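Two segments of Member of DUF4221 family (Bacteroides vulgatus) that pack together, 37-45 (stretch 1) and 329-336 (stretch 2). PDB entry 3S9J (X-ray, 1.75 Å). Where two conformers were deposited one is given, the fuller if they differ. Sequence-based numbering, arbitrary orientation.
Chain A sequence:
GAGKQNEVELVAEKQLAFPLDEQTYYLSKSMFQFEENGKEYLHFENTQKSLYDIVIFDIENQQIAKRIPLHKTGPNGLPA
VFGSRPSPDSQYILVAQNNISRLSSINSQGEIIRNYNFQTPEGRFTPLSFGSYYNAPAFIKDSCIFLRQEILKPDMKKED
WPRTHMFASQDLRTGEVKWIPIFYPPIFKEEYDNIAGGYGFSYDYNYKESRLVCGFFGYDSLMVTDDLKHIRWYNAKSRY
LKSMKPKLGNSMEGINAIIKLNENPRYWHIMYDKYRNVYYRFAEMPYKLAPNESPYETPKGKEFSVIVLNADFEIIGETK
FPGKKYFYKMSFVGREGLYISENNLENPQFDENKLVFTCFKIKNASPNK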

# COMPACT_ATOMS: atom_id res chain seq x y z
N ASN A 37 -22.78 6.36 3.48
CA ASN A 37 -23.90 7.18 3.91
C ASN A 37 -23.68 8.67 3.63
O ASN A 37 -24.07 9.51 4.43
CB ASN A 37 -24.17 6.97 5.40
CG ASN A 37 -24.51 5.52 5.75
OD1 ASN A 37 -25.16 4.82 4.97
ND2 ASN A 37 -24.06 5.08 6.92
N GLY A 38 -23.01 9.00 2.53
CA GLY A 38 -22.80 10.41 2.15
C GLY A 38 -21.64 11.13 2.80
O GLY A 38 -21.49 12.33 2.59
N LYS A 39 -20.83 10.41 3.60
CA LYS A 39 -19.68 10.99 4.31
C LYS A 39 -18.42 10.17 4.04
O LYS A 39 -18.48 9.00 3.67
CB LYS A 39 -19.95 11.04 5.82
CG LYS A 39 -20.72 12.27 6.32
CD LYS A 39 -21.15 12.14 7.79
CE LYS A 39 -20.00 11.70 8.74
NZ LYS A 39 -19.23 12.83 9.36
N GLU A 40 -17.25 10.79 4.24
CA GLU A 40 -16.00 10.06 4.10
C GLU A 40 -15.43 9.69 5.48
O GLU A 40 -15.48 10.47 6.45
CB GLU A 40 -14.93 10.79 3.26
CG GLU A 40 -14.65 12.19 3.71
CD GLU A 40 -13.42 12.83 3.07
OE1 GLU A 40 -12.65 12.16 2.34
OE2 GLU A 40 -13.23 14.04 3.30
N TYR A 41 -14.83 8.52 5.51
CA TYR A 41 -14.26 7.94 6.69
C TYR A 41 -12.87 7.37 6.38
O TYR A 41 -12.52 7.13 5.23
CB TYR A 41 -15.16 6.80 7.20
CG TYR A 41 -16.54 7.26 7.59
CD1 TYR A 41 -16.80 7.72 8.86
CD2 TYR A 41 -17.59 7.20 6.68
CE1 TYR A 41 -18.05 8.19 9.22
CE2 TYR A 41 -18.85 7.64 7.04
CZ TYR A 41 -19.07 8.13 8.31
OH TYR A 41 -20.31 8.58 8.69
N LEU A 42 -12.13 7.10 7.45
CA LEU A 42 -10.91 6.32 7.35
C LEU A 42 -11.09 5.00 8.10
O LEU A 42 -11.35 4.96 9.30
CB LEU A 42 -9.69 7.13 7.88
CG LEU A 42 -8.30 6.55 7.68
CD1 LEU A 42 -7.99 6.41 6.19
CD2 LEU A 42 -7.19 7.40 8.40
N HIS A 43 -10.96 3.91 7.35
CA HIS A 43 -10.89 2.56 7.89
C HIS A 43 -9.47 2.39 8.43
O HIS A 43 -8.51 2.51 7.68
CB HIS A 43 -11.13 1.57 6.77
CG HIS A 43 -10.87 0.14 7.13
ND1 HIS A 43 -11.89 -0.78 7.26
CD2 HIS A 43 -9.71 -0.55 7.33
CE1 HIS A 43 -11.38 -1.96 7.57
NE2 HIS A 43 -10.06 -1.86 7.59
N PHE A 44 -9.31 2.12 9.71
CA PHE A 44 -7.99 2.08 10.32
C PHE A 44 -7.85 0.78 11.09
O PHE A 44 -8.39 0.64 12.18
CB PHE A 44 -7.86 3.30 11.23
CG PHE A 44 -6.51 3.49 11.91
CD1 PHE A 44 -6.22 2.87 13.12
CD2 PHE A 44 -5.59 4.37 11.38
CE1 PHE A 44 -5.00 3.12 13.78
CE2 PHE A 44 -4.37 4.61 12.04
CZ PHE A 44 -4.10 3.99 13.25
N GLU A 45 -7.15 -0.18 10.49
CA GLU A 45 -6.94 -1.45 11.15
C GLU A 45 -6.06 -1.22 12.36
O GLU A 45 -4.98 -0.70 12.24
CB GLU A 45 -6.28 -2.47 10.24
CG GLU A 45 -6.15 -3.84 10.90
CD GLU A 45 -5.51 -4.84 9.97
OE1 GLU A 45 -6.05 -5.01 8.86
OE2 GLU A 45 -4.50 -5.44 10.35
N LYS A 329 4.15 6.44 4.95
CA LYS A 329 3.54 5.13 4.91
C LYS A 329 2.13 5.08 5.54
O LYS A 329 1.50 4.01 5.56
CB LYS A 329 4.47 4.06 5.49
CG LYS A 329 5.74 3.95 4.65
CD LYS A 329 6.59 2.76 5.01
CE LYS A 329 7.85 2.72 4.18
NZ LYS A 329 8.75 1.55 4.51
N MSE A 330 1.66 6.24 6.01
CA MSE A 330 0.25 6.47 6.33
C MSE A 330 -0.25 7.67 5.53
O MSE A 330 -0.22 8.82 5.99
CB MSE A 330 0.04 6.68 7.82
CG MSE A 330 0.03 5.39 8.63
SE MSE A 330 -0.71 5.62 10.41
CE MSE A 330 0.68 6.78 11.16
N SER A 331 -0.63 7.39 4.29
CA SER A 331 -1.14 8.40 3.37
C SER A 331 -2.47 7.91 2.80
O SER A 331 -2.68 6.70 2.68
CB SER A 331 -0.14 8.67 2.23
OG SER A 331 1.03 9.30 2.73
N PHE A 332 -3.36 8.84 2.47
CA PHE A 332 -4.61 8.51 1.80
C PHE A 332 -5.14 9.69 1.02
O PHE A 332 -4.81 10.86 1.29
CB PHE A 332 -5.68 8.04 2.78
CG PHE A 332 -6.26 9.12 3.67
CD1 PHE A 332 -5.69 9.41 4.91
CD2 PHE A 332 -7.42 9.82 3.31
CE1 PHE A 332 -6.21 10.38 5.74
CE2 PHE A 332 -7.96 10.81 4.15
CZ PHE A 332 -7.36 11.09 5.37
N VAL A 333 -5.95 9.40 0.01
CA VAL A 333 -6.61 10.48 -0.74
C VAL A 333 -8.02 10.64 -0.18
O VAL A 333 -8.78 9.67 -0.11
CB VAL A 333 -6.70 10.16 -2.22
CG1 VAL A 333 -7.49 11.30 -2.99
CG2 VAL A 333 -5.30 9.97 -2.82
N GLY A 334 -8.35 11.86 0.24
CA GLY A 334 -9.69 12.24 0.68
C GLY A 334 -10.34 13.18 -0.30
O GLY A 334 -9.73 13.57 -1.30
N ARG A 335 -11.58 13.57 -0.01
CA ARG A 335 -12.28 14.55 -0.87
C ARG A 335 -11.46 15.81 -1.14
O ARG A 335 -11.46 16.30 -2.27
CB ARG A 335 -13.61 14.94 -0.24
CG ARG A 335 -14.63 13.82 -0.22
CD ARG A 335 -15.84 14.26 0.64
NE ARG A 335 -16.90 13.27 0.62
CZ ARG A 335 -18.12 13.44 1.14
NH1 ARG A 335 -18.46 14.56 1.74
NH2 ARG A 335 -19.00 12.47 1.03
N GLU A 336 -10.78 16.33 -0.12
CA GLU A 336 -10.08 17.61 -0.22
C GLU A 336 -8.68 17.55 -0.81
O GLU A 336 -8.11 18.59 -1.22
CB GLU A 336 -10.01 18.28 1.15
CG GLU A 336 -11.36 18.73 1.71
CD GLU A 336 -12.11 19.70 0.80
OE1 GLU A 336 -11.47 20.54 0.13
OE2 GLU A 336 -13.34 19.61 0.75
O HOH W 1 -21.00 15.31 2.99
O HOH W 2 -11.03 15.30 2.61

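The two stretches run antiparallel, their end-to-end directions 177° apart, but they do not pair as neighbouring strands. In register, the CA atoms of Glu40 and Gly334 lie 7.5 Å apart, those of Leu42 and Phe332 8.7 Å, and those of Phe44 and Met330 10.2 Å. These separations exceed the spacing of hydrogen-bonded strands and widen steadily along the contact, so the gap is bridged by side chains. Alternation in the strand of stretch 1 selects them: the CA-to-CB bonds of Glu40 and Leu42 point toward stretch 2, while those of Lys39 and Tyr41 point away. The buried surface is modest, 349 Å² summed over both sides, and Arg335 and Glu40 have the greatest areas covered.

Two direct hydrogen bonds hold the narrow end, and each joins a side chain to a backbone group. Arg335 N donates to Glu40 OE1 at 2.9 Å with an N-H...O angle of 168°, close to linear. Arg335 NH2 donates to Gly38 O, also at 2.9 Å, with an angle of 160°. The arginine reaches this carbonyl through an extended side chain, with chi2 and chi3 both t, and the oxygen lies at the guanidinium edge, near its plane, where an N-H group can address it. The same guanidinium passes with one face over Glu40 N. Although Glu40 and Arg335 carry opposite charges, the carboxylate meets the backbone amide: Glu40 CD approaches the aliphatic Arg335 CG at 3.6 Å.

Water extends both polar links. Water 1 donates to Gly38 O at 3.0 Å and accepts from Arg335 NH1 at 2.9 Å, so the carbonyl is tied to the guanidinium both directly and through solvent. Water 2 donates to Glu40 OE2 at 2.6 Å and accepts from Glu336 N at 2.9 Å. The two carboxylate oxygens therefore serve successive backbone amides, OE1 directly and OE2 through the water.

The two glycines meet different constraints. At Gly38, phi/psi of 83/4 would jam a CB against the preceding carbonyl oxygen, a local demand for glycine independent of the contact. At Gly334 the neighbour matters: Glu40 OE1 lies 3.4 Å from Gly334 CA, and an ideally placed CB would sit a tight 3.1 Å from that oxygen.

Apolar contacts take over farther along. Leu42 CD1 lies 4.0 Å from Phe332 CD1 and 4.2 Å from the ring centroid, only 20° off the ring normal; this position over the face identifies a CH-pi contact. At the widest register pair, Met330, present as selenomethionine, brings SE to 4.1 Å from Phe44 CE2. SE is 5.4 Å from the Phe44 ring centroid and 73° off its normal, an oblique approach for this chalcogen-aromatic contact. The CA-to-CB bond of Phe44 points sideways, but its t rotamer (chi1 -177°) carries the ring nearer to stretch 2, while Met330 points toward stretch 1. Long side chains thus maintain contact where the backbones are farthest apart.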